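Local atomic coordinates of gamma-glutamyl-gamma-aminobutyraldehyde dehydrogenase (Burkholderia cenocepacia, PDB entry 4LIH), a protein that probably oxidises gamma-glutamyl-gamma-aminobutyraldehyde, and perhaps other aldehydes, to the carboxylic acid with NAD+ or NADP+ as electron acceptor. Residues 186-191 and 487-492; 315-318 and 324-327; 16-21 and 338-343; 148-153 and 158-163; 99-104 and 216-221. One frame throughout, in Å; residues are numbered along the deposited sequence.

Contact 1 (186-191 and 487-492); sequences FGPALA and LHALEK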
# COMPACT_ATOMS: atom_id res chain seq x y z
N PHE A 186 22.98 -7.90 2.80
CA PHE A 186 22.94 -7.73 4.26
C PHE A 186 22.16 -6.49 4.74
O PHE A 186 21.73 -6.44 5.88
CB PHE A 186 24.35 -7.81 4.89
CG PHE A 186 25.31 -6.70 4.52
CD1 PHE A 186 25.07 -5.37 4.86
CD2 PHE A 186 26.54 -7.00 3.93
CE1 PHE A 186 25.99 -4.39 4.55
CE2 PHE A 186 27.46 -6.02 3.62
CZ PHE A 186 27.19 -4.71 3.94
N GLY A 187 22.08 -5.48 3.90
CA GLY A 187 21.26 -4.27 4.20
C GLY A 187 19.83 -4.62 4.51
O GLY A 187 19.36 -4.43 5.64
N PRO A 188 19.13 -5.22 3.55
CA PRO A 188 17.75 -5.63 3.91
C PRO A 188 17.65 -6.78 4.93
O PRO A 188 16.76 -6.79 5.78
CB PRO A 188 17.17 -6.06 2.58
CG PRO A 188 18.33 -6.33 1.67
CD PRO A 188 19.39 -5.34 2.10
N ALA A 189 18.52 -7.80 4.81
CA ALA A 189 18.39 -8.94 5.73
C ALA A 189 18.52 -8.47 7.19
O ALA A 189 17.77 -8.92 8.04
CB ALA A 189 19.41 -10.04 5.43
N LEU A 190 19.48 -7.59 7.47
CA LEU A 190 19.74 -7.16 8.86
C LEU A 190 18.67 -6.21 9.32
O LEU A 190 18.30 -6.21 10.47
CB LEU A 190 21.11 -6.49 9.00
CG LEU A 190 22.27 -7.46 8.92
CD1 LEU A 190 23.55 -6.68 8.71
CD2 LEU A 190 22.35 -8.38 10.17
N ALA A 191 18.16 -5.39 8.41
CA ALA A 191 17.15 -4.41 8.81
C ALA A 191 15.94 -5.16 9.34
O ALA A 191 15.31 -4.73 10.30
CB ALA A 191 16.81 -3.55 7.63
N LEU A 487 11.58 -2.18 -1.25
CA LEU A 487 10.95 -2.87 -0.12
C LEU A 487 10.73 -4.33 -0.43
O LEU A 487 10.71 -5.14 0.48
CB LEU A 487 9.63 -2.22 0.28
CG LEU A 487 9.77 -0.80 0.81
CD1 LEU A 487 8.35 -0.26 0.99
CD2 LEU A 487 10.52 -0.78 2.11
N HIS A 488 10.60 -4.65 -1.72
CA HIS A 488 10.40 -6.01 -2.20
C HIS A 488 11.59 -6.91 -1.87
O HIS A 488 11.44 -8.09 -1.82
CB HIS A 488 10.20 -6.01 -3.73
CG HIS A 488 8.96 -5.30 -4.14
ND1 HIS A 488 7.71 -5.81 -3.91
CD2 HIS A 488 8.77 -4.06 -4.65
CE1 HIS A 488 6.80 -4.93 -4.29
NE2 HIS A 488 7.42 -3.85 -4.72
N ALA A 489 12.75 -6.33 -1.64
CA ALA A 489 13.94 -7.10 -1.20
C ALA A 489 13.70 -7.80 0.15
O ALA A 489 14.22 -8.89 0.40
CB ALA A 489 15.16 -6.20 -1.14
N LEU A 490 12.89 -7.18 1.00
CA LEU A 490 12.63 -7.69 2.36
C LEU A 490 11.82 -8.99 2.38
O LEU A 490 11.87 -9.76 3.35
CB LEU A 490 11.90 -6.63 3.20
CG LEU A 490 12.73 -5.36 3.39
CD1 LEU A 490 11.86 -4.16 3.69
CD2 LEU A 490 13.77 -5.56 4.49
N GLU A 491 11.08 -9.25 1.32
CA GLU A 491 10.26 -10.46 1.22
C GLU A 491 11.15 -11.70 1.23
O GLU A 491 10.74 -12.77 1.71
CB GLU A 491 9.36 -10.42 -0.03
CG GLU A 491 8.69 -9.06 -0.33
CD GLU A 491 7.93 -9.00 -1.67
OE1 GLU A 491 7.93 -9.99 -2.42
OE2 GLU A 491 7.33 -7.96 -2.03
N LYS A 492 12.38 -11.56 0.76
CA LYS A 492 13.30 -12.69 0.70
C LYS A 492 13.79 -13.13 2.08
O LYS A 492 14.29 -14.24 2.22
CB LYS A 492 14.51 -12.34 -0.17
CG LYS A 492 14.13 -11.85 -1.55
CD LYS A 492 15.32 -11.83 -2.48
CE LYS A 492 16.51 -11.08 -1.89
NZ LYS A 492 16.13 -9.73 -1.45

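Contact 2 (315-318 and 324-327); sequences LLVH and AFIE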
# COMPACT_ATOMS: atom_id res chain seq x y z
N LEU A 315 23.95 -4.80 -28.36
CA LEU A 315 23.46 -3.51 -28.87
C LEU A 315 22.73 -3.74 -30.18
O LEU A 315 23.34 -4.10 -31.19
CB LEU A 315 24.60 -2.53 -29.08
CG LEU A 315 24.10 -1.17 -29.58
CD1 LEU A 315 23.67 -0.33 -28.41
CD2 LEU A 315 25.13 -0.46 -30.45
N LEU A 316 21.42 -3.57 -30.13
CA LEU A 316 20.56 -3.73 -31.27
C LEU A 316 20.33 -2.32 -31.83
O LEU A 316 19.79 -1.45 -31.12
CB LEU A 316 19.23 -4.31 -30.84
CG LEU A 316 19.09 -5.82 -30.69
CD1 LEU A 316 20.16 -6.42 -29.82
CD2 LEU A 316 17.71 -6.23 -30.17
N VAL A 317 20.72 -2.11 -33.08
CA VAL A 317 20.66 -0.79 -33.69
C VAL A 317 19.97 -0.84 -35.04
O VAL A 317 20.21 -1.72 -35.84
CB VAL A 317 22.08 -0.20 -33.83
CG1 VAL A 317 22.96 -1.09 -34.68
CG2 VAL A 317 22.02 1.21 -34.38
N HIS A 318 19.10 0.12 -35.30
CA HIS A 318 18.34 0.13 -36.54
C HIS A 318 19.27 0.44 -37.71
O HIS A 318 20.13 1.29 -37.63
CB HIS A 318 17.22 1.18 -36.46
CG HIS A 318 16.22 1.07 -37.56
ND1 HIS A 318 16.47 1.52 -38.84
CD2 HIS A 318 14.94 0.63 -37.56
CE1 HIS A 318 15.40 1.30 -39.60
NE2 HIS A 318 14.46 0.76 -38.84
N ALA A 324 26.45 5.67 -38.54
CA ALA A 324 26.74 6.81 -37.68
C ALA A 324 26.87 6.41 -36.21
O ALA A 324 27.67 6.98 -35.49
CB ALA A 324 25.66 7.86 -37.82
N PHE A 325 26.03 5.46 -35.78
CA PHE A 325 26.02 5.04 -34.41
C PHE A 325 27.30 4.30 -34.05
O PHE A 325 27.91 4.60 -33.02
CB PHE A 325 24.80 4.17 -34.09
CG PHE A 325 24.53 4.07 -32.61
CD1 PHE A 325 23.89 5.10 -31.94
CD2 PHE A 325 25.00 3.00 -31.89
CE1 PHE A 325 23.66 5.03 -30.58
CE2 PHE A 325 24.76 2.92 -30.52
CZ PHE A 325 24.11 3.93 -29.88
N ILE A 326 27.70 3.35 -34.90
CA ILE A 326 28.92 2.57 -34.68
C ILE A 326 30.13 3.54 -34.66
O ILE A 326 30.99 3.44 -33.79
CB ILE A 326 29.07 1.43 -35.73
CG1 ILE A 326 28.02 0.32 -35.46
CG2 ILE A 326 30.46 0.77 -35.71
CD1 ILE A 326 27.93 -0.72 -36.59
N GLU A 327 30.18 4.51 -35.58
CA GLU A 327 31.22 5.53 -35.50
C GLU A 327 31.30 6.18 -34.10
O GLU A 327 32.38 6.26 -33.52
CB GLU A 327 31.07 6.59 -36.59
CG GLU A 327 32.20 7.61 -36.59
CD GLU A 327 32.03 8.73 -37.62
OE1 GLU A 327 30.88 9.04 -38.01
OE2 GLU A 327 33.05 9.37 -37.96

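Contact 3 (16-21 and 338-343); sequences DWQHKA and PGNPLD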
# COMPACT_ATOMS: atom_id res chain seq x y z
N ASP A 16 49.00 9.45 -4.34
CA ASP A 16 48.35 9.37 -3.02
C ASP A 16 47.84 7.95 -2.76
O ASP A 16 48.07 7.39 -1.69
CB ASP A 16 47.16 10.33 -2.89
CG ASP A 16 47.57 11.80 -2.82
OD1 ASP A 16 48.78 12.12 -2.69
OD2 ASP A 16 46.65 12.63 -2.93
N TRP A 17 47.18 7.37 -3.76
CA TRP A 17 46.65 6.01 -3.61
C TRP A 17 47.76 4.98 -3.49
O TRP A 17 47.66 4.06 -2.68
CB TRP A 17 45.69 5.65 -4.76
CG TRP A 17 44.40 6.42 -4.70
CD1 TRP A 17 43.96 7.34 -5.60
CD2 TRP A 17 43.41 6.35 -3.66
NE1 TRP A 17 42.75 7.84 -5.20
CE2 TRP A 17 42.39 7.26 -4.01
CE3 TRP A 17 43.27 5.59 -2.50
CZ2 TRP A 17 41.23 7.44 -3.22
CZ3 TRP A 17 42.12 5.77 -1.70
CH2 TRP A 17 41.11 6.69 -2.08
N GLN A 18 48.82 5.14 -4.29
CA GLN A 18 49.98 4.25 -4.20
C GLN A 18 50.62 4.31 -2.82
O GLN A 18 50.97 3.28 -2.27
CB GLN A 18 51.02 4.61 -5.27
CG GLN A 18 50.58 4.27 -6.69
CD GLN A 18 51.53 4.80 -7.75
OE1 GLN A 18 51.99 5.94 -7.68
NE2 GLN A 18 51.82 3.97 -8.74
N HIS A 19 50.76 5.51 -2.26
CA HIS A 19 51.30 5.65 -0.91
C HIS A 19 50.41 5.02 0.18
O HIS A 19 50.90 4.34 1.06
CB HIS A 19 51.55 7.11 -0.57
CG HIS A 19 52.38 7.29 0.66
ND1 HIS A 19 51.84 7.66 1.87
CD2 HIS A 19 53.70 7.09 0.87
CE1 HIS A 19 52.80 7.71 2.78
NE2 HIS A 19 53.94 7.36 2.20
N LYS A 20 49.10 5.26 0.12
CA LYS A 20 48.17 4.59 1.01
C LYS A 20 48.26 3.04 0.87
O LYS A 20 48.29 2.35 1.86
CB LYS A 20 46.76 5.10 0.76
CG LYS A 20 45.75 4.73 1.84
CD LYS A 20 44.32 5.09 1.43
CE LYS A 20 44.15 6.57 1.14
NZ LYS A 20 44.21 7.47 2.33
N ALA A 21 48.35 2.52 -0.35
CA ALA A 21 48.48 1.07 -0.55
C ALA A 21 49.74 0.49 0.17
O ALA A 21 49.70 -0.61 0.74
CB ALA A 21 48.49 0.73 -2.04
N PRO A 338 42.46 0.25 -21.14
CA PRO A 338 42.81 -0.21 -19.77
C PRO A 338 43.94 0.55 -19.18
O PRO A 338 44.78 1.08 -19.91
CB PRO A 338 43.23 -1.67 -19.96
CG PRO A 338 42.63 -2.08 -21.25
CD PRO A 338 42.59 -0.84 -22.11
N GLY A 339 43.98 0.65 -17.86
CA GLY A 339 45.09 1.31 -17.18
C GLY A 339 45.10 0.85 -15.74
O GLY A 339 44.26 0.03 -15.34
N ASN A 340 46.06 1.38 -14.98
CA ASN A 340 46.20 1.09 -13.55
C ASN A 340 44.95 1.58 -12.81
O ASN A 340 44.66 2.78 -12.80
CB ASN A 340 47.45 1.77 -12.97
CG ASN A 340 47.79 1.30 -11.55
OD1 ASN A 340 46.94 0.81 -10.81
ND2 ASN A 340 49.06 1.45 -11.17
N PRO A 341 44.23 0.66 -12.15
CA PRO A 341 43.02 1.17 -11.49
C PRO A 341 43.29 2.05 -10.27
O PRO A 341 42.38 2.73 -9.84
CB PRO A 341 42.26 -0.09 -11.11
CG PRO A 341 43.26 -1.15 -11.05
CD PRO A 341 44.34 -0.81 -12.02
N LEU A 342 44.55 2.10 -9.78
CA LEU A 342 44.93 3.04 -8.73
C LEU A 342 44.99 4.49 -9.20
O LEU A 342 45.06 5.41 -8.36
CB LEU A 342 46.27 2.65 -8.09
CG LEU A 342 46.24 1.39 -7.22
CD1 LEU A 342 47.64 1.00 -6.78
CD2 LEU A 342 45.31 1.58 -6.03
N ASP A 343 44.92 4.68 -10.53
CA ASP A 343 44.94 6.00 -11.15
C ASP A 343 43.51 6.52 -11.31
O ASP A 343 42.69 5.90 -12.02
CB ASP A 343 45.62 5.89 -12.53
CG ASP A 343 45.79 7.24 -13.24
OD1 ASP A 343 45.00 8.19 -13.01
OD2 ASP A 343 46.70 7.29 -14.07
O HOH W 1 50.73 0.84 -8.49

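Contact 4 (148-153 and 158-163); sequences GEVAPA and VGLVTR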
# COMPACT_ATOMS: atom_id res chain seq x y z
N GLY A 148 2.44 -3.96 8.69
CA GLY A 148 1.62 -5.03 8.18
C GLY A 148 0.21 -4.54 7.97
O GLY A 148 0.01 -3.36 7.80
N GLU A 149 -0.76 -5.48 7.96
CA GLU A 149 -2.15 -5.17 7.54
C GLU A 149 -3.14 -5.56 8.62
O GLU A 149 -2.92 -6.54 9.34
CB GLU A 149 -2.55 -5.91 6.24
CG GLU A 149 -1.45 -6.09 5.20
CD GLU A 149 -1.71 -7.27 4.27
OE1 GLU A 149 -2.85 -7.82 4.31
OE2 GLU A 149 -0.74 -7.67 3.57
N VAL A 150 -4.23 -4.80 8.74
CA VAL A 150 -5.38 -5.24 9.51
C VAL A 150 -6.39 -5.63 8.44
O VAL A 150 -6.87 -4.77 7.67
CB VAL A 150 -5.98 -4.17 10.40
CG1 VAL A 150 -7.23 -4.69 11.07
CG2 VAL A 150 -4.95 -3.71 11.43
N ALA A 151 -6.70 -6.92 8.37
CA ALA A 151 -7.54 -7.40 7.26
C ALA A 151 -9.02 -6.95 7.38
O ALA A 151 -9.58 -6.86 8.47
CB ALA A 151 -7.46 -8.89 7.15
N PRO A 152 -9.68 -6.78 6.25
CA PRO A 152 -11.13 -6.46 6.24
C PRO A 152 -11.95 -7.73 6.37
O PRO A 152 -12.69 -8.14 5.44
CB PRO A 152 -11.31 -5.85 4.87
CG PRO A 152 -10.29 -6.54 4.04
CD PRO A 152 -9.14 -6.84 4.88
N ALA A 153 -11.81 -8.33 7.54
CA ALA A 153 -12.38 -9.62 7.85
C ALA A 153 -13.70 -9.46 8.65
O ALA A 153 -14.19 -8.37 8.95
CB ALA A 153 -11.39 -10.41 8.63
N VAL A 158 -10.36 -10.15 14.85
CA VAL A 158 -9.31 -9.16 14.61
C VAL A 158 -8.28 -9.92 13.79
O VAL A 158 -7.65 -10.85 14.28
CB VAL A 158 -8.70 -8.59 15.90
CG1 VAL A 158 -7.62 -7.60 15.55
CG2 VAL A 158 -9.73 -7.87 16.74
N GLY A 159 -8.17 -9.55 12.51
CA GLY A 159 -7.29 -10.25 11.57
C GLY A 159 -6.08 -9.41 11.23
O GLY A 159 -6.25 -8.38 10.68
N LEU A 160 -4.88 -9.95 11.46
CA LEU A 160 -3.62 -9.20 11.26
C LEU A 160 -2.72 -9.99 10.31
O LEU A 160 -2.68 -11.23 10.33
CB LEU A 160 -2.88 -9.03 12.61
CG LEU A 160 -3.59 -8.52 13.88
CD1 LEU A 160 -2.61 -8.38 15.06
CD2 LEU A 160 -4.33 -7.23 13.63
N VAL A 161 -2.05 -9.29 9.44
CA VAL A 161 -1.09 -9.92 8.60
C VAL A 161 0.23 -9.18 8.79
O VAL A 161 0.33 -7.97 8.47
CB VAL A 161 -1.52 -9.87 7.14
CG1 VAL A 161 -0.48 -10.54 6.26
CG2 VAL A 161 -2.88 -10.50 7.00
N THR A 162 1.20 -9.87 9.36
CA THR A 162 2.51 -9.25 9.70
C THR A 162 3.65 -9.97 8.99
O THR A 162 3.47 -11.03 8.37
CB THR A 162 2.68 -9.24 11.24
OG1 THR A 162 2.55 -10.56 11.77
CG2 THR A 162 1.55 -8.43 11.85
N ARG A 163 4.83 -9.36 9.04
CA ARG A 163 6.06 -9.96 8.55
C ARG A 163 7.01 -10.18 9.70
O ARG A 163 7.15 -9.31 10.54
CB ARG A 163 6.67 -9.06 7.48
CG ARG A 163 6.07 -9.31 6.08
CD ARG A 163 6.76 -8.49 4.99
NE ARG A 163 6.12 -8.80 3.70
CZ ARG A 163 6.29 -9.92 3.01
NH1 ARG A 163 7.14 -10.87 3.39
NH2 ARG A 163 5.61 -10.10 1.89
O HOH W 2 -9.73 -7.51 11.13

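Contact 5 (99-104 and 216-221); sequences AALMRE and FEAGIP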
# COMPACT_ATOMS: atom_id res chain seq x y z
N ALA A 99 26.71 2.51 8.53
CA ALA A 99 26.84 3.20 7.28
C ALA A 99 27.68 4.46 7.41
O ALA A 99 28.54 4.70 6.54
CB ALA A 99 25.47 3.57 6.74
N ALA A 100 27.44 5.24 8.44
CA ALA A 100 28.31 6.41 8.75
C ALA A 100 29.78 6.00 8.86
O ALA A 100 30.67 6.69 8.34
CB ALA A 100 27.86 7.10 10.02
N LEU A 101 30.03 4.89 9.55
CA LEU A 101 31.39 4.36 9.63
C LEU A 101 31.93 3.98 8.27
O LEU A 101 33.09 4.32 7.94
CB LEU A 101 31.49 3.19 10.60
CG LEU A 101 31.43 3.56 12.09
CD1 LEU A 101 31.17 2.32 12.91
CD2 LEU A 101 32.70 4.23 12.57
N MET A 102 31.14 3.31 7.44
CA MET A 102 31.60 2.98 6.10
C MET A 102 32.04 4.26 5.40
O MET A 102 33.09 4.29 4.76
CB MET A 102 30.54 2.31 5.26
CG MET A 102 30.11 0.95 5.74
SD MET A 102 28.91 0.22 4.59
CE MET A 102 28.31 -1.00 5.70
N ARG A 103 31.24 5.30 5.54
CA ARG A 103 31.53 6.56 4.91
C ARG A 103 32.81 7.21 5.49
O ARG A 103 33.62 7.77 4.74
CB ARG A 103 30.32 7.49 5.01
CG ARG A 103 29.17 7.03 4.15
CD ARG A 103 28.02 8.03 4.14
NE ARG A 103 26.86 7.52 3.41
CZ ARG A 103 26.70 7.57 2.08
NH1 ARG A 103 27.62 8.11 1.27
NH2 ARG A 103 25.59 7.06 1.55
N GLU A 104 32.99 7.13 6.80
CA GLU A 104 34.19 7.64 7.45
C GLU A 104 35.45 6.91 6.95
O GLU A 104 36.52 7.49 6.83
CB GLU A 104 34.10 7.47 8.96
CG GLU A 104 33.17 8.43 9.67
CD GLU A 104 33.13 8.13 11.15
OE1 GLU A 104 34.21 7.85 11.69
OE2 GLU A 104 32.03 8.14 11.75
N PHE A 216 30.49 -4.53 14.07
CA PHE A 216 30.62 -4.73 15.50
C PHE A 216 30.94 -3.41 16.22
O PHE A 216 30.37 -3.13 17.27
CB PHE A 216 31.70 -5.79 15.80
CG PHE A 216 31.77 -6.17 17.27
CD1 PHE A 216 30.76 -6.92 17.86
CD2 PHE A 216 32.83 -5.76 18.06
CE1 PHE A 216 30.81 -7.28 19.21
CE2 PHE A 216 32.87 -6.09 19.43
CZ PHE A 216 31.85 -6.85 19.99
N GLU A 217 31.81 -2.59 15.64
CA GLU A 217 32.11 -1.26 16.18
C GLU A 217 30.84 -0.39 16.31
O GLU A 217 30.70 0.40 17.24
CB GLU A 217 33.13 -0.56 15.27
CG GLU A 217 33.67 0.73 15.84
CD GLU A 217 34.64 1.43 14.91
OE1 GLU A 217 35.29 0.74 14.13
OE2 GLU A 217 34.80 2.66 15.02
N ALA A 218 29.92 -0.54 15.36
CA ALA A 218 28.70 0.27 15.34
C ALA A 218 27.63 -0.21 16.30
O ALA A 218 26.62 0.50 16.49
CB ALA A 218 28.12 0.28 13.93
N GLY A 219 27.79 -1.43 16.83
CA GLY A 219 26.80 -2.02 17.73
C GLY A 219 25.99 -3.20 17.20
O GLY A 219 25.03 -3.62 17.82
N ILE A 220 26.37 -3.78 16.08
CA ILE A 220 25.67 -4.99 15.62
C ILE A 220 26.13 -6.11 16.54
O ILE A 220 27.35 -6.36 16.64
CB ILE A 220 25.96 -5.29 14.14
CG1 ILE A 220 25.49 -4.15 13.24
CG2 ILE A 220 25.32 -6.62 13.74
CD1 ILE A 220 24.01 -4.22 12.96
N PRO A 221 25.19 -6.77 17.23
CA PRO A 221 25.67 -7.72 18.27
C PRO A 221 26.48 -8.91 17.73
O PRO A 221 26.39 -9.28 16.54
CB PRO A 221 24.37 -8.17 18.96
CG PRO A 221 23.36 -7.12 18.64
CD PRO A 221 23.73 -6.55 17.29

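Contact 1 (186-191 and 487-492)
Pro188 meets Leu490 and Ala489 where helix 178-191 is kinked. The methyl CD2 of Leu490 makes the nearest approach. It lies 3.5 Å from Pro188 O and 3.9 Å from Pro188 CB, so it rests on the carbonyl and the ring of one residue. Leu490 holds CG anti to its carbonyl carbon (chi1 -63°), and this torsion carries the branch to the proline. The CB of Ala489 points toward the helix, 4.2 Å from Pro188 CB. No hydrogen bond crosses between the segments. Pro188 has no N-H to give to the preceding turn, which accounts for the kink. Segment 487-492 has helix-like backbone angles in the loop before strand 494-502 of this aldehyde dehydrogenase fold. The side chain of Ala489 is about 8 Å from that of Glu274, the predicted active-site residue. Phe139 of helix 121-142 touches both Pro188 and Ala489. Lys492 curls back on its own segment through two bends (chi3 -52°, chi4 -53°). Its NZ bonds Ala489 O at 2.8 Å, in the carbonyl plane and on a lone pair. The same oxygen accepts from Lys492 N at 3.3 Å. Lys492 NZ also bonds Arg483 O, so the buried amine is gripped by two carbonyls.

Contact 2 (315-318 and 324-327)
Phe325 is the centre of this contact and has the most surface buried in it. Its ring meets Leu315 at one edge. Leu315 CD2 lies near the ring plane, 3.4 Å from Phe325 CE2 and 3.7 Å from Phe325 CD2. The other methyl, Leu315 CD1, also approaches Phe325 CE2, at 4.0 Å. Both methyls come to the same ring corner, CD2 closest. Leu315 CG stands opposite the backbone N (chi1 -179°), which sends the fork out from the strand to the helix.

Val317 touches the base of the same side chain. Its CG2 is 4.1 Å from Phe325 CB and 4.2 Å from Phe325 CG. This methyl comes at the ring obliquely. Leu315 and Val317 are two apart in the strand, so both face the helix. All three side chains are buried, and no hydrogen bond links the segments.

Strand 314-318 and the following helix 319-333 form a beta-alpha unit, the helix packed on the sheet. His318 caps the start of the helix through ND1 and the N of Asp320. Strands 280-283 and 411-417 flank strand 314-318 in a parallel array. Helix 290-302 closes over Phe325 with Leu290, Ala293 and Ala294, and over Leu315 with Ala297.

Contact 3 (16-21 and 338-343)
Trp17 and Leu342 meet with both side chains turned so that CG is opposite the carbonyl carbon (chi1 -69° and -70°). For Trp17 this torsion sets the near part of the indole beside the Leu342 carbonyl, while the far end of the ring leads away. Trp17 CD1 is 3.5 Å from Leu342 O, and Trp17 CB is 3.7 Å from the same oxygen. The oxygen approaches the ring obliquely. The leucine methyl CD2 lies 4.3 Å from Trp17 CB, and its other methyl, CD1, is 4.4 Å from Gln18 CG.

The loop owes its shape to Asn340. Its OD1 accepts from Leu342 N at 2.9 Å, with the donor above the amide plane, which makes an Asx turn. Asp343 N bonds Asn340 O at 3.0 Å and closes a type I beta turn from Asn340 to Asp343, overlapping the Asx turn. Together they present Leu342 to helix 14-23. Leu111 of helix 106-117 touches both Trp17 and Leu342, so the N-terminal helix and the loop after helix 319-333 pack on a common neighbour.

At the margin one water accepts from Asn340 ND2 at 3.2 Å and, weakly, from Gln18 NE2. The contact thus mixes loose apolar packing with an indole-carbonyl approach and one water link at the edge. Leu342 O is buried without a hydrogen-bond partner, which probably carries some energetic cost.

Contact 4 (148-153 and 158-163)
Glu149 and Val161 form an antiparallel hydrogen-bonded pair, and strands 148-150 and 158-163 run at 172° with axes 4.7 Å apart. Glu149 N gives to Val161 O at 2.8 Å, and Val161 N gives back to Glu149 O at 2.9 Å. A third bond, from Ala151 N to Gly159 O at 2.8 Å, carries the pairing into the turn. Beyond it a water takes over. It donates to Ala151 O and accepts from Gly159 N.

On one face Glu149 and Val161 lie side by side and point the same way. The extended glutamate chain runs along the valine, and its OE1 comes within 3.7 Å of Val161 CB. Val161 CG1 stands opposite its backbone N (chi1 180°) and sits 3.9 Å from Glu149 OE2. That carboxylate oxygen is held by His488 NE2 of the second subunit. On the other face Val150 and Leu160 form a non-hydrogen-bonded pair. Their methyls meet at Val150 CG2 and Leu160 CD2, 4.2 Å apart.

Strand 158-163 is paired on its other edge with strand 494-502. Segment 148-150 pairs antiparallel with a strand of the third subunit, and Leu160 packs on Leu160 of that subunit. This is a beta hairpin that projects from the body of the chain, with its sheet running on into the neighbour. Such a protruding oligomerisation arm is characteristic of aldehyde dehydrogenases, and it fits the four-chain assembly here.

Contact 5 (99-104 and 216-221)
Between segments 99-104 and 216-221, Leu101 makes the close contacts. The apolar part is its meeting with Ala218. Leu101 CD1 is 3.8 Å from Ala218 CB, and it is 4.0 Å from Ala218 N. Ala218 also touches Arg97 and Trp98, earlier in helix 88-104. The leucine has CG opposite its carbonyl carbon (chi1 -74°). Its CD1 reaches both Ala218 and Glu217, while CD2 meets the carboxylate.

The mixed part is its meeting with Glu217. Leu101 CD2 lies 3.6 Å from Glu217 OE2, and both methyls are 4.1 Å from Glu217 CD. The glutamate is extended beyond CG and crosses the leucine at a slant. This is van der Waals contact of a carboxylate with methyls, and no hydrogen bond joins the segments.

Helix 206-218 is the connection between the parallel strands 195-199 and 225-227, a beta-alpha-beta unit consistent with the Rossmann-like nucleotide-binding domain of aldehyde dehydrogenases. It finishes in a Schellman motif. Gly219 has positive phi there, and its N bonds Phe216 O at 3.1 Å. Past this turn Ile220 packs back on Val94 and Leu95 of helix 88-104.

Charged groups stand around the edge. Glu104 OE1 and Glu217 OE2 are 6.2 Å apart and do not touch. Their like charges would probably disfavour a closer approach. Glu104 has a salt-bridge partner in Arg97, about two turns earlier in the same helix. On another side of the helix Arg103 makes a salt bridge with Glu137 of helix 121-142.

How the contacts relate
Contacts 1 and 2 are buried and apolar between segments, while contacts 3, 4 and 5 each have a more open margin. Contact 4 differs most, since backbone hydrogen bonds carry it and other subunits border it. Contact 1 also reaches the second subunit. Contacts 1 and 4 touch each other at Glu491 and Arg163, and contacts 1 and 5 touch at Phe186 and Met102. Helix 121-142 is a shared neighbour of contacts 1, 3 and 5. Contact 2 belongs to a different sheet from contact 4. The centres of contacts 1 and 2 are 39 Å apart. Water links the segments of contacts 3 and 4.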